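Cytochrome P450 RhF (Acinetobacter radioresistens, PDB 6RO8) probably serves as a monooxygenase or peroxygenase, its heme domain, the part crystallised here, activating oxygen or peroxide to oxidise organic substrates. Local coordinates at residues Asp130-Gln135 with Gln380-Asn385; Met174-Phe179 with Ala270-Thr275; Gly305-Cys310 with Met389-Phe394; Asp71-Phe76 with Phe374-His379. All coordinates share one frame; numbering follows the deposited sequence.

Interaction 1: residues Asp130-Gln135 with Gln380-Asn385; sequences DAFTPQ and QCMGKN. With HEM (protoporphyrin IX containing Fe), chain B.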
# COMPACT_ATOMS: atom_id res chain seq x y z
N ASP A 130 4.08 20.24 0.62
CA ASP A 130 4.46 19.66 1.91
C ASP A 130 3.77 20.36 3.09
O ASP A 130 4.10 21.50 3.46
CB ASP A 130 5.98 19.66 2.04
CG ASP A 130 6.63 18.79 0.96
OD1 ASP A 130 6.00 17.77 0.61
OD2 ASP A 130 7.74 19.10 0.45
N ALA A 131 2.75 19.68 3.63
CA ALA A 131 2.30 19.81 5.00
C ALA A 131 2.47 18.46 5.71
O ALA A 131 1.63 18.03 6.50
CB ALA A 131 0.87 20.31 5.07
N PHE A 132 3.52 17.76 5.34
CA PHE A 132 4.03 16.66 6.13
C PHE A 132 5.01 17.15 7.19
O PHE A 132 5.71 16.33 7.78
CB PHE A 132 4.69 15.62 5.20
CG PHE A 132 3.73 15.04 4.22
CD1 PHE A 132 3.46 15.69 3.02
CD2 PHE A 132 3.03 13.88 4.52
CE1 PHE A 132 2.53 15.18 2.14
CE2 PHE A 132 2.10 13.37 3.63
CZ PHE A 132 1.85 14.02 2.44
N THR A 133 5.06 18.47 7.45
CA THR A 133 5.92 18.98 8.51
C THR A 133 5.71 18.18 9.79
O THR A 133 4.62 17.62 10.00
CB THR A 133 5.65 20.47 8.79
OG1 THR A 133 4.35 20.62 9.36
CG2 THR A 133 5.72 21.26 7.52
N PRO A 134 6.72 18.07 10.65
CA PRO A 134 6.53 17.30 11.89
C PRO A 134 5.53 17.95 12.82
O PRO A 134 4.81 17.24 13.53
CB PRO A 134 7.94 17.26 12.49
CG PRO A 134 8.52 18.60 12.07
CD PRO A 134 7.99 18.83 10.67
N GLN A 135 5.45 19.28 12.83
CA GLN A 135 4.39 19.95 13.58
C GLN A 135 3.02 19.44 13.15
O GLN A 135 2.19 19.08 13.98
CB GLN A 135 4.49 21.47 13.40
CG GLN A 135 3.59 22.24 14.34
CD GLN A 135 3.42 23.71 13.95
OE1 GLN A 135 3.67 24.08 12.81
NE2 GLN A 135 3.01 24.54 14.90
N GLN A 380 9.40 7.73 -3.39
CA GLN A 380 9.32 7.13 -2.06
C GLN A 380 8.17 7.73 -1.25
O GLN A 380 7.96 8.94 -1.25
CB GLN A 380 10.62 7.31 -1.29
CG GLN A 380 10.59 6.49 -0.03
CD GLN A 380 11.62 6.93 0.96
OE1 GLN A 380 11.55 8.04 1.50
NE2 GLN A 380 12.57 6.04 1.24
N CYS A 381 7.45 6.84 -0.56
CA CYS A 381 6.16 7.16 0.01
C CYS A 381 6.19 8.44 0.85
O CYS A 381 6.98 8.56 1.80
CB CYS A 381 5.70 5.99 0.86
SG CYS A 381 4.30 6.47 1.79
N MET A 382 5.32 9.39 0.52
CA MET A 382 5.30 10.65 1.27
C MET A 382 4.65 10.51 2.63
O MET A 382 4.91 11.34 3.51
CB MET A 382 4.57 11.74 0.48
CG MET A 382 5.43 12.37 -0.58
SD MET A 382 4.51 13.55 -1.58
CE MET A 382 4.64 15.06 -0.62
N GLY A 383 3.82 9.49 2.83
CA GLY A 383 3.08 9.33 4.06
C GLY A 383 3.65 8.24 4.95
O GLY A 383 2.99 7.79 5.89
N LYS A 384 4.91 7.83 4.66
CA LYS A 384 5.51 6.74 5.42
C LYS A 384 5.48 7.03 6.92
O LYS A 384 5.23 6.12 7.73
CB LYS A 384 6.95 6.47 4.95
CG LYS A 384 7.94 7.66 5.06
CD LYS A 384 9.37 7.25 4.64
CE LYS A 384 10.33 8.45 4.66
NZ LYS A 384 11.77 8.03 4.58
N ASN A 385 5.68 8.28 7.33
CA ASN A 385 5.69 8.50 8.77
C ASN A 385 4.30 8.54 9.36
O ASN A 385 4.13 8.21 10.53
CB ASN A 385 6.46 9.76 9.13
CG ASN A 385 7.94 9.57 8.97
OD1 ASN A 385 8.48 8.50 9.20
ND2 ASN A 385 8.60 10.60 8.49
CHA HEM B . 4.12 6.44 -2.57
CHB HEM B . 3.62 2.47 0.21
CHC HEM B . 0.90 4.95 3.42
CHD HEM B . 1.04 8.73 0.37
C1A HEM B . 4.21 5.14 -2.12
C2A HEM B . 4.89 4.03 -2.77
C3A HEM B . 4.75 2.95 -2.01
C4A HEM B . 3.97 3.31 -0.84
CMA HEM B . 5.33 1.56 -2.35
CAA HEM B . 5.66 4.09 -4.11
CBA HEM B . 7.13 4.23 -3.77
CGA HEM B . 7.97 4.38 -5.01
O1A HEM B . 7.41 4.35 -6.13
O2A HEM B . 9.20 4.54 -4.86
C1B HEM B . 2.92 2.82 1.35
C2B HEM B . 2.76 1.98 2.52
C3B HEM B . 1.99 2.65 3.40
C4B HEM B . 1.65 3.95 2.82
CMB HEM B . 3.38 0.56 2.65
CAB HEM B . 1.52 2.25 4.82
CBB HEM B . 1.97 1.20 5.52
C1C HEM B . 0.69 6.20 2.88
C2C HEM B . -0.09 7.28 3.43
C3C HEM B . -0.03 8.32 2.57
C4C HEM B . 0.78 7.92 1.45
CMC HEM B . -0.83 7.21 4.79
CAC HEM B . -0.66 9.74 2.61
CBC HEM B . -1.45 10.16 3.60
C1D HEM B . 1.85 8.45 -0.70
C2D HEM B . 2.12 9.33 -1.81
C3D HEM B . 2.98 8.71 -2.61
C4D HEM B . 3.28 7.40 -2.05
CMD HEM B . 1.53 10.74 -2.03
CAD HEM B . 3.51 9.31 -3.94
CBD HEM B . 4.76 10.15 -3.73
CGD HEM B . 5.47 10.30 -5.06
O1D HEM B . 4.96 9.77 -6.07
O2D HEM B . 6.55 10.94 -5.12
NA HEM B . 3.66 4.65 -0.95
NB HEM B . 2.24 4.00 1.57
NC HEM B . 1.20 6.63 1.67
ND HEM B . 2.58 7.28 -0.87
FE HEM B . 2.40 5.66 0.38
O HOH W 1 0.62 5.03 -0.94
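Phe132 and Met382 carry most of this contact, with Asp130 and Gly383 at its margins. At the start of the second segment, Gln380 OE1 accepts a hydrogen bond from Lys384 NZ at 3.1 Å, the donor standing above the carbonyl plane, while Gln380 O is held by Arg126 NH1. Next comes Cys381, whose SG lies anti to the backbone N (chi1 169°) and binds the heme iron at 2.5 Å; water 1 sits 2.3 Å from FE on the opposite side of the porphyrin. This is the cysteine-ligand loop of the P450 fold, the end of the F-G-x-G-x-H-x-C-x-G signature, and a type I turn from Cys381 to Lys384 leads it into helix 384-401.

Met382 turns toward Phe132. Its chain bends at chi3 (86°), bringing CE to 3.5 Å from Phe132 CE1, with Asp130 OD1 near the same methyl. Met382 CB lies over one face of the Phe132 ring toward its rim, SD approaches obliquely, 5.3 Å from the centroid, in a Met-aromatic contact, and Met382 O lies against the CD2/CE2 side, 3.3 Å from Phe132 CD2. Gly383, the N-cap residue, rests its CA 3.6 Å from heme C3C; a CB here would run into that atom, so the bare backbone lets the loop pass close to the porphyrin. Trp240 meets the Phe132 ring edge-to-face.

Interaction 2: residues Met174-Phe179 with Ala270-Thr275; sequences MVALHF and AAHETT. With HEM (protoporphyrin IX containing Fe), chain B; HIS (histidine), chain C.
The imidazole of His272 takes the methyl of Ala176 at an oblique approach, while on the helix 170-179 side the Phe179 ring points past the contact to the heme. There the vinyl carbon CBC comes obliquely to the phenyl, 4.0 Å from Phe179 CE2, and His140 meets the same ring edge-to-face. The first torsion of Phe179 (chi1 179°) carries the ring toward this vinyl, which Ala271 CB touches separately. On the porphyrin itself, the side facing water 1 is lined by Ala270 and Thr274, with Ala270 O 3.6 Å from heme C1C.

The pairing of side chains is small on small: Ala176 CB lies 3.6 Å from Ala271 CB and 3.6 Å from His272 CB. Closer still is a carbonyl, Ala271 O, 3.4 Å from Ala176 CB, and the CA atoms of Ala176 and Ala271 are 5.3 Å apart. Ala270-Thr274 match the A-(A/G)-x-(D/E)-T motif of the long P450 helix over the distal heme face, here divided into helices 257-270 and 273-288, with His272 at the N-cap of the second. Thr274 OG1 lies 3.0 Å from O of the bound histidine, a possible hydrogen bond.

The chemistry is thus split: small aliphatic groups and the Ala271 carbonyl meet the Ala176 methyl, so helix 170-179 can lie close to the bend, whereas the polar hydroxyl of the same motif looks into the ligand pocket.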
# COMPACT_ATOMS: atom_id res chain seq x y z
N MET A 174 -10.45 7.31 9.15
CA MET A 174 -10.77 8.59 9.78
C MET A 174 -9.57 9.52 9.80
O MET A 174 -9.69 10.71 9.50
CB MET A 174 -11.27 8.35 11.19
CG MET A 174 -12.74 8.17 11.29
SD MET A 174 -13.01 7.67 12.98
CE MET A 174 -12.97 5.89 12.82
N VAL A 175 -8.41 9.00 10.19
CA VAL A 175 -7.20 9.81 10.19
C VAL A 175 -6.96 10.40 8.79
O VAL A 175 -6.73 11.61 8.64
CB VAL A 175 -6.01 8.97 10.68
CG1 VAL A 175 -4.69 9.69 10.49
CG2 VAL A 175 -6.22 8.59 12.17
N ALA A 176 -7.09 9.56 7.76
CA ALA A 176 -6.88 10.01 6.38
C ALA A 176 -7.81 11.16 6.02
O ALA A 176 -7.36 12.24 5.61
CB ALA A 176 -7.07 8.84 5.41
N LEU A 177 -9.13 10.93 6.14
CA LEU A 177 -10.10 12.00 5.91
C LEU A 177 -9.68 13.28 6.62
O LEU A 177 -9.71 14.36 6.03
CB LEU A 177 -11.48 11.57 6.39
CG LEU A 177 -12.01 10.35 5.66
CD1 LEU A 177 -13.29 9.89 6.33
CD2 LEU A 177 -12.25 10.74 4.25
N HIS A 178 -9.24 13.15 7.87
CA HIS A 178 -8.87 14.34 8.65
C HIS A 178 -7.59 14.97 8.13
O HIS A 178 -7.49 16.19 8.06
CB HIS A 178 -8.74 13.97 10.12
CG HIS A 178 -8.67 15.16 11.02
ND1 HIS A 178 -9.76 15.97 11.26
CD2 HIS A 178 -7.65 15.67 11.74
CE1 HIS A 178 -9.40 16.94 12.09
NE2 HIS A 178 -8.13 16.78 12.40
N PHE A 179 -6.60 14.15 7.78
CA PHE A 179 -5.38 14.68 7.18
C PHE A 179 -5.69 15.42 5.88
O PHE A 179 -5.22 16.54 5.66
CB PHE A 179 -4.38 13.55 6.95
CG PHE A 179 -3.10 14.00 6.31
CD1 PHE A 179 -2.15 14.70 7.06
CD2 PHE A 179 -2.83 13.71 4.99
CE1 PHE A 179 -0.95 15.10 6.47
CE2 PHE A 179 -1.65 14.11 4.40
CZ PHE A 179 -0.70 14.81 5.14
N ALA A 270 -5.18 5.56 -0.85
CA ALA A 270 -3.79 5.39 -0.46
C ALA A 270 -3.46 5.98 0.92
O ALA A 270 -2.58 5.46 1.61
CB ALA A 270 -2.88 6.00 -1.52
N ALA A 271 -4.18 7.01 1.37
CA ALA A 271 -3.89 7.62 2.66
C ALA A 271 -4.31 6.76 3.85
O ALA A 271 -4.11 7.17 4.99
CB ALA A 271 -4.56 9.00 2.77
N HIS A 272 -4.88 5.58 3.62
CA HIS A 272 -5.30 4.81 4.78
C HIS A 272 -5.22 3.30 4.55
O HIS A 272 -4.86 2.57 5.48
CB HIS A 272 -6.71 5.22 5.20
CG HIS A 272 -7.78 4.74 4.28
ND1 HIS A 272 -8.49 3.58 4.52
CD2 HIS A 272 -8.27 5.25 3.13
CE1 HIS A 272 -9.37 3.40 3.55
NE2 HIS A 272 -9.26 4.40 2.69
N GLU A 273 -5.52 2.83 3.34
CA GLU A 273 -5.68 1.39 3.14
C GLU A 273 -4.39 0.63 3.41
O GLU A 273 -4.41 -0.44 4.05
CB GLU A 273 -6.19 1.08 1.74
CG GLU A 273 -6.66 -0.36 1.65
CD GLU A 273 -6.82 -0.86 0.23
OE1 GLU A 273 -7.99 -1.05 -0.20
OE2 GLU A 273 -5.80 -1.08 -0.45
N THR A 274 -3.24 1.13 2.93
CA THR A 274 -1.99 0.44 3.21
C THR A 274 -1.62 0.50 4.69
O THR A 274 -0.99 -0.43 5.21
CB THR A 274 -0.85 1.00 2.35
OG1 THR A 274 -0.98 2.41 2.19
CG2 THR A 274 -0.80 0.33 0.99
N THR A 275 -1.99 1.58 5.39
CA THR A 275 -1.78 1.68 6.83
C THR A 275 -2.62 0.65 7.59
O THR A 275 -2.15 0.08 8.58
CB THR A 275 -2.10 3.09 7.31
OG1 THR A 275 -1.34 4.03 6.54
CG2 THR A 275 -1.74 3.27 8.77
CHA HEM B . 4.12 6.44 -2.57
CHB HEM B . 3.62 2.47 0.21
CHC HEM B . 0.90 4.95 3.42
CHD HEM B . 1.04 8.73 0.37
C1A HEM B . 4.21 5.14 -2.12
C2A HEM B . 4.89 4.03 -2.77
C3A HEM B . 4.75 2.95 -2.01
C4A HEM B . 3.97 3.31 -0.84
CMA HEM B . 5.33 1.56 -2.35
CAA HEM B . 5.66 4.09 -4.11
CBA HEM B . 7.13 4.23 -3.77
CGA HEM B . 7.97 4.38 -5.01
O1A HEM B . 7.41 4.35 -6.13
O2A HEM B . 9.20 4.54 -4.86
C1B HEM B . 2.92 2.82 1.35
C2B HEM B . 2.76 1.98 2.52
C3B HEM B . 1.99 2.65 3.40
C4B HEM B . 1.65 3.95 2.82
CMB HEM B . 3.38 0.56 2.65
CAB HEM B . 1.52 2.25 4.82
CBB HEM B . 1.97 1.20 5.52
C1C HEM B . 0.69 6.20 2.88
C2C HEM B . -0.09 7.28 3.43
C3C HEM B . -0.03 8.32 2.57
C4C HEM B . 0.78 7.92 1.45
CMC HEM B . -0.83 7.21 4.79
CAC HEM B . -0.66 9.74 2.61
CBC HEM B . -1.45 10.16 3.60
C1D HEM B . 1.85 8.45 -0.70
C2D HEM B . 2.12 9.33 -1.81
C3D HEM B . 2.98 8.71 -2.61
C4D HEM B . 3.28 7.40 -2.05
CMD HEM B . 1.53 10.74 -2.03
CAD HEM B . 3.51 9.31 -3.94
CBD HEM B . 4.76 10.15 -3.73
CGD HEM B . 5.47 10.30 -5.06
O1D HEM B . 4.96 9.77 -6.07
O2D HEM B . 6.55 10.94 -5.12
NA HEM B . 3.66 4.65 -0.95
NB HEM B . 2.24 4.00 1.57
NC HEM B . 1.20 6.63 1.67
ND HEM B . 2.58 7.28 -0.87
FE HEM B . 2.40 5.66 0.38
N HIS C . -2.14 2.99 -3.27
CA HIS C . -0.85 2.70 -2.66
C HIS C . -0.88 2.95 -1.16
O HIS C . 0.17 2.87 -0.50
CB HIS C . 0.25 3.54 -3.31
CG HIS C . -0.16 4.95 -3.61
ND1 HIS C . 0.58 6.04 -3.20
CD2 HIS C . -1.24 5.45 -4.26
CE1 HIS C . -0.03 7.15 -3.60
NE2 HIS C . -1.13 6.81 -4.25
OXT HIS C . -1.93 3.23 -0.59
O HOH W 1 0.62 5.03 -0.94

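Interaction 3: residues Gly305-Cys310 with Met389-Phe394; sequences GAVEEC and MEMCIF
Val307 and Cys392 mark the closest backbone approach of two helical turns, their CA atoms 6.7 Å apart. Both segments are regular helix, held by their own i to i+4 bonds such as Cys310 N to Ala306 O and Phe394 N to Glu390 O, so only side chains bridge the space between them. Val307 does this with both branches. Its CG1, turned to the side of the carbonyl carbon (chi1 161°), meets Met391 CE at 3.8 Å and lies 3.9 Å from Met391 SD; its CG2 reaches Cys392 SG at 3.8 Å and has Met391 CB 4.0 Å away.

Val307 belongs to the K helix of the P450 fold and Met391 to the L helix, which follows the cysteine-ligand loop. The K helix also carries the ExxR motif, Glu309 to Arg312, beginning two residues after Val307; Glu309 forms salt bridges with Arg312 and Arg365. Met391 leaves its helix with CG beside the backbone N and is bent at chi3 (75°), a shape that folds the terminal methyl around onto CG1 instead of letting it run straight on. Close by, Met391 also packs on Ser279 of helix 273-288, and a salt bridge from Glu308 to Arg388 ties the two helices by charge beside this apolar patch.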
# COMPACT_ATOMS: atom_id res chain seq x y z
N GLY A 305 11.15 0.29 16.18
CA GLY A 305 12.03 -0.65 15.49
C GLY A 305 11.34 -1.95 15.15
O GLY A 305 11.62 -2.57 14.12
N ALA A 306 10.40 -2.38 16.00
CA ALA A 306 9.55 -3.52 15.69
C ALA A 306 8.63 -3.24 14.50
O ALA A 306 8.44 -4.10 13.63
CB ALA A 306 8.74 -3.91 16.92
N VAL A 307 8.03 -2.04 14.46
CA VAL A 307 7.17 -1.69 13.34
C VAL A 307 7.96 -1.73 12.04
O VAL A 307 7.50 -2.27 11.03
CB VAL A 307 6.51 -0.31 13.57
CG1 VAL A 307 5.99 0.30 12.27
CG2 VAL A 307 5.39 -0.45 14.55
N GLU A 308 9.19 -1.21 12.07
CA GLU A 308 10.02 -1.24 10.87
C GLU A 308 10.32 -2.67 10.44
O GLU A 308 10.30 -2.98 9.25
CB GLU A 308 11.31 -0.46 11.14
CG GLU A 308 11.83 0.31 9.94
CD GLU A 308 10.84 1.33 9.38
OE1 GLU A 308 10.86 1.54 8.16
OE2 GLU A 308 10.06 1.93 10.15
N GLU A 309 10.59 -3.57 11.40
CA GLU A 309 10.86 -4.96 11.01
C GLU A 309 9.61 -5.66 10.48
O GLU A 309 9.71 -6.56 9.64
CB GLU A 309 11.46 -5.72 12.20
CG GLU A 309 11.55 -7.23 12.02
CD GLU A 309 12.64 -7.64 11.06
OE1 GLU A 309 13.20 -6.73 10.41
OE2 GLU A 309 12.93 -8.86 10.95
N CYS A 310 8.42 -5.25 10.95
CA CYS A 310 7.16 -5.74 10.38
C CYS A 310 6.95 -5.25 8.96
O CYS A 310 6.52 -6.03 8.09
CB CYS A 310 5.98 -5.34 11.27
SG CYS A 310 5.85 -6.24 12.82
N MET A 389 3.53 6.07 12.40
CA MET A 389 2.91 6.62 13.60
C MET A 389 1.64 5.84 13.95
O MET A 389 1.44 5.50 15.11
CB MET A 389 2.60 8.08 13.35
CG MET A 389 1.76 8.74 14.37
SD MET A 389 0.21 9.15 13.57
CE MET A 389 0.65 10.55 12.56
N GLU A 390 0.79 5.53 12.97
CA GLU A 390 -0.45 4.84 13.32
C GLU A 390 -0.18 3.42 13.79
O GLU A 390 -0.82 2.94 14.72
CB GLU A 390 -1.42 4.85 12.14
CG GLU A 390 -1.85 6.23 11.73
CD GLU A 390 -2.87 6.22 10.62
OE1 GLU A 390 -3.93 5.58 10.79
OE2 GLU A 390 -2.61 6.84 9.57
N MET A 391 0.83 2.76 13.20
CA MET A 391 1.16 1.40 13.62
C MET A 391 1.70 1.36 15.05
O MET A 391 1.30 0.51 15.86
CB MET A 391 2.15 0.80 12.62
CG MET A 391 1.51 0.53 11.24
SD MET A 391 2.82 0.07 10.09
CE MET A 391 3.20 -1.61 10.58
N CYS A 392 2.59 2.29 15.42
CA CYS A 392 3.07 2.33 16.81
C CYS A 392 1.95 2.53 17.82
O CYS A 392 1.85 1.76 18.79
CB CYS A 392 4.15 3.40 16.96
SG CYS A 392 5.52 3.15 15.80
N ILE A 393 1.09 3.52 17.60
CA ILE A 393 0.02 3.78 18.57
C ILE A 393 -0.88 2.56 18.72
O ILE A 393 -1.22 2.17 19.85
CB ILE A 393 -0.78 5.04 18.17
CG1 ILE A 393 0.05 6.30 18.41
CG2 ILE A 393 -2.07 5.13 18.98
CD1 ILE A 393 -0.22 7.41 17.38
N PHE A 394 -1.25 1.92 17.61
CA PHE A 394 -2.03 0.69 17.71
C PHE A 394 -1.35 -0.29 18.65
O PHE A 394 -1.94 -0.74 19.64
CB PHE A 394 -2.23 0.03 16.35
CG PHE A 394 -3.28 0.67 15.51
CD1 PHE A 394 -4.51 1.01 16.05
CD2 PHE A 394 -3.03 0.94 14.16
CE1 PHE A 394 -5.47 1.61 15.25
CE2 PHE A 394 -3.98 1.53 13.38
CZ PHE A 394 -5.20 1.86 13.91

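Interaction 4: residues Asp71-Phe76 with Phe374-His379; sequences DVKAIF and FGYGAH. With HEM (protoporphyrin IX containing Fe), chain B.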
# COMPACT_ATOMS: atom_id res chain seq x y z
N ASP A 71 18.39 -5.37 -7.40
CA ASP A 71 17.70 -5.06 -8.65
C ASP A 71 16.51 -4.14 -8.40
O ASP A 71 16.35 -3.12 -9.10
CB ASP A 71 17.21 -6.33 -9.34
CG ASP A 71 18.32 -7.31 -9.68
OD1 ASP A 71 19.44 -6.86 -10.00
OD2 ASP A 71 18.04 -8.54 -9.64
N VAL A 72 15.65 -4.49 -7.43
CA VAL A 72 14.47 -3.69 -7.15
C VAL A 72 14.87 -2.26 -6.77
O VAL A 72 14.30 -1.28 -7.26
CB VAL A 72 13.61 -4.36 -6.06
CG1 VAL A 72 12.48 -3.40 -5.55
CG2 VAL A 72 13.03 -5.69 -6.57
N LYS A 73 15.89 -2.13 -5.92
CA LYS A 73 16.36 -0.80 -5.57
C LYS A 73 16.89 -0.07 -6.79
O LYS A 73 16.59 1.12 -7.00
CB LYS A 73 17.44 -0.89 -4.49
CG LYS A 73 17.75 0.45 -3.84
CD LYS A 73 18.32 0.29 -2.45
CE LYS A 73 19.77 0.76 -2.40
NZ LYS A 73 20.21 1.01 -1.00
N ALA A 74 17.66 -0.76 -7.63
CA ALA A 74 18.25 -0.11 -8.80
C ALA A 74 17.16 0.48 -9.70
O ALA A 74 17.26 1.63 -10.14
CB ALA A 74 19.11 -1.10 -9.55
N ILE A 75 16.10 -0.30 -9.95
CA ILE A 75 15.01 0.18 -10.79
C ILE A 75 14.29 1.37 -10.14
O ILE A 75 13.95 2.36 -10.82
CB ILE A 75 14.07 -0.99 -11.13
CG1 ILE A 75 14.81 -1.99 -12.03
CG2 ILE A 75 12.80 -0.52 -11.83
CD1 ILE A 75 14.52 -3.45 -11.73
N PHE A 76 14.08 1.32 -8.82
CA PHE A 76 13.48 2.46 -8.12
C PHE A 76 14.32 3.72 -8.29
O PHE A 76 13.79 4.83 -8.41
CB PHE A 76 13.33 2.16 -6.64
CG PHE A 76 12.02 1.58 -6.26
CD1 PHE A 76 10.83 2.21 -6.59
CD2 PHE A 76 11.96 0.39 -5.53
CE1 PHE A 76 9.60 1.67 -6.21
CE2 PHE A 76 10.73 -0.15 -5.14
CZ PHE A 76 9.56 0.49 -5.49
N PHE A 374 8.27 1.02 1.32
CA PHE A 374 7.86 2.39 1.00
C PHE A 374 8.41 2.88 -0.33
O PHE A 374 8.25 4.07 -0.65
CB PHE A 374 8.30 3.37 2.11
CG PHE A 374 7.54 3.22 3.40
CD1 PHE A 374 6.16 3.26 3.42
CD2 PHE A 374 8.22 3.04 4.60
CE1 PHE A 374 5.46 3.12 4.61
CE2 PHE A 374 7.54 2.89 5.80
CZ PHE A 374 6.16 2.93 5.81
N GLY A 375 9.05 1.99 -1.09
CA GLY A 375 9.80 2.39 -2.25
C GLY A 375 11.15 2.99 -1.89
O GLY A 375 11.62 2.92 -0.75
N TYR A 376 11.77 3.60 -2.89
CA TYR A 376 13.09 4.19 -2.75
C TYR A 376 13.22 5.27 -3.82
O TYR A 376 12.74 5.10 -4.95
CB TYR A 376 14.18 3.12 -2.89
CG TYR A 376 15.60 3.62 -2.75
CD1 TYR A 376 16.21 3.70 -1.51
CD2 TYR A 376 16.34 3.99 -3.87
CE1 TYR A 376 17.53 4.15 -1.37
CE2 TYR A 376 17.66 4.45 -3.75
CZ TYR A 376 18.25 4.52 -2.49
OH TYR A 376 19.56 4.97 -2.35
N GLY A 377 13.84 6.39 -3.45
CA GLY A 377 14.11 7.44 -4.41
C GLY A 377 12.98 8.41 -4.69
O GLY A 377 12.32 8.90 -3.76
N ALA A 378 12.73 8.67 -5.97
CA ALA A 378 11.93 9.83 -6.36
C ALA A 378 10.51 9.74 -5.82
O ALA A 378 10.00 10.73 -5.29
CB ALA A 378 11.92 9.97 -7.89
N HIS A 379 9.88 8.57 -5.94
CA HIS A 379 8.49 8.37 -5.57
C HIS A 379 8.33 7.78 -4.17
O HIS A 379 7.21 7.39 -3.80
CB HIS A 379 7.78 7.48 -6.59
CG HIS A 379 7.57 8.12 -7.93
ND1 HIS A 379 6.44 8.84 -8.24
CD2 HIS A 379 8.35 8.15 -9.03
CE1 HIS A 379 6.54 9.28 -9.48
NE2 HIS A 379 7.69 8.88 -9.98
CHA HEM B . 4.12 6.44 -2.57
CHB HEM B . 3.62 2.47 0.21
CHC HEM B . 0.90 4.95 3.42
CHD HEM B . 1.04 8.73 0.37
C1A HEM B . 4.21 5.14 -2.12
C2A HEM B . 4.89 4.03 -2.77
C3A HEM B . 4.75 2.95 -2.01
C4A HEM B . 3.97 3.31 -0.84
CMA HEM B . 5.33 1.56 -2.35
CAA HEM B . 5.66 4.09 -4.11
CBA HEM B . 7.13 4.23 -3.77
CGA HEM B . 7.97 4.38 -5.01
O1A HEM B . 7.41 4.35 -6.13
O2A HEM B . 9.20 4.54 -4.86
C1B HEM B . 2.92 2.82 1.35
C2B HEM B . 2.76 1.98 2.52
C3B HEM B . 1.99 2.65 3.40
C4B HEM B . 1.65 3.95 2.82
CMB HEM B . 3.38 0.56 2.65
CAB HEM B . 1.52 2.25 4.82
CBB HEM B . 1.97 1.20 5.52
C1C HEM B . 0.69 6.20 2.88
C2C HEM B . -0.09 7.28 3.43
C3C HEM B . -0.03 8.32 2.57
C4C HEM B . 0.78 7.92 1.45
CMC HEM B . -0.83 7.21 4.79
CAC HEM B . -0.66 9.74 2.61
CBC HEM B . -1.45 10.16 3.60
C1D HEM B . 1.85 8.45 -0.70
C2D HEM B . 2.12 9.33 -1.81
C3D HEM B . 2.98 8.71 -2.61
C4D HEM B . 3.28 7.40 -2.05
CMD HEM B . 1.53 10.74 -2.03
CAD HEM B . 3.51 9.31 -3.94
CBD HEM B . 4.76 10.15 -3.73
CGD HEM B . 5.47 10.30 -5.06
O1D HEM B . 4.96 9.77 -6.07
O2D HEM B . 6.55 10.94 -5.12
NA HEM B . 3.66 4.65 -0.95
NB HEM B . 2.24 4.00 1.57
NC HEM B . 1.20 6.63 1.67
ND HEM B . 2.58 7.28 -0.87
FE HEM B . 2.40 5.66 0.38
O HOH W 1 0.62 5.03 -0.94
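Two CH-pi contacts, Lys73 on Tyr376 and Gly375 on Phe76, make up much of this interface. The Lys73 chain lies over one face of the Tyr376 ring, CG 3.9 Å from the centroid and only 14° off the normal. CD and CE continue across the ring, ending with NZ 4.1 Å from Tyr376 CE1. In the second, Gly375 CA stands over a face of Phe76, 4.0 Å from its centroid, and Tyr376 N lies over the same face, likewise offset toward the rim.

Apolar packing adds Phe76 CB against Tyr376 CB at 4.0 Å, the former at the edge of the tyrosine ring. Tyr376 holds its ring trans to N (chi1 180°), which swings it away from the heme and alongside helix 69-77.

Hydrogen bonds go to the heme propionates. His379 ND1 donates to O1D at 2.8 Å (150° at the hydrogen), the oxygen lying near the imidazole plane; Tyr376 N reaches O2A in a weak bond of 3.4 Å. Arg126 and Arg322 also bind the heme.

Helix 69-77, the B helix of the P450 fold, is backed by the mixed sheet: Val72 and Ile75 pack on Val66 of strand 63-66 and Leu343 of strand 340-343, and Phe76 on Arg322 of strand 320-324.

How the interactions relate
Interactions 1, 2 and 4 all touch the heme: interaction 1 from the cysteine side, interaction 2 from the side of water 1, and interaction 4 at the propionate edge. Interactions 2 and 3 are buried and almost purely apolar, whereas 1 and 4 are partly buried and mix aromatic packing with polar groups that hold the cofactor. Helix 384-401 is common to interactions 1 and 3, with its start in the ligand loop and its body against helix 303-314. Phe132 of interaction 1 packs on Phe179 of interaction 2, and Glu390 links 2 to 3 by touching Val175 and Thr275. Interactions 1 and 4 join through Cys381 N and Phe374 O, probably hydrogen-bonded.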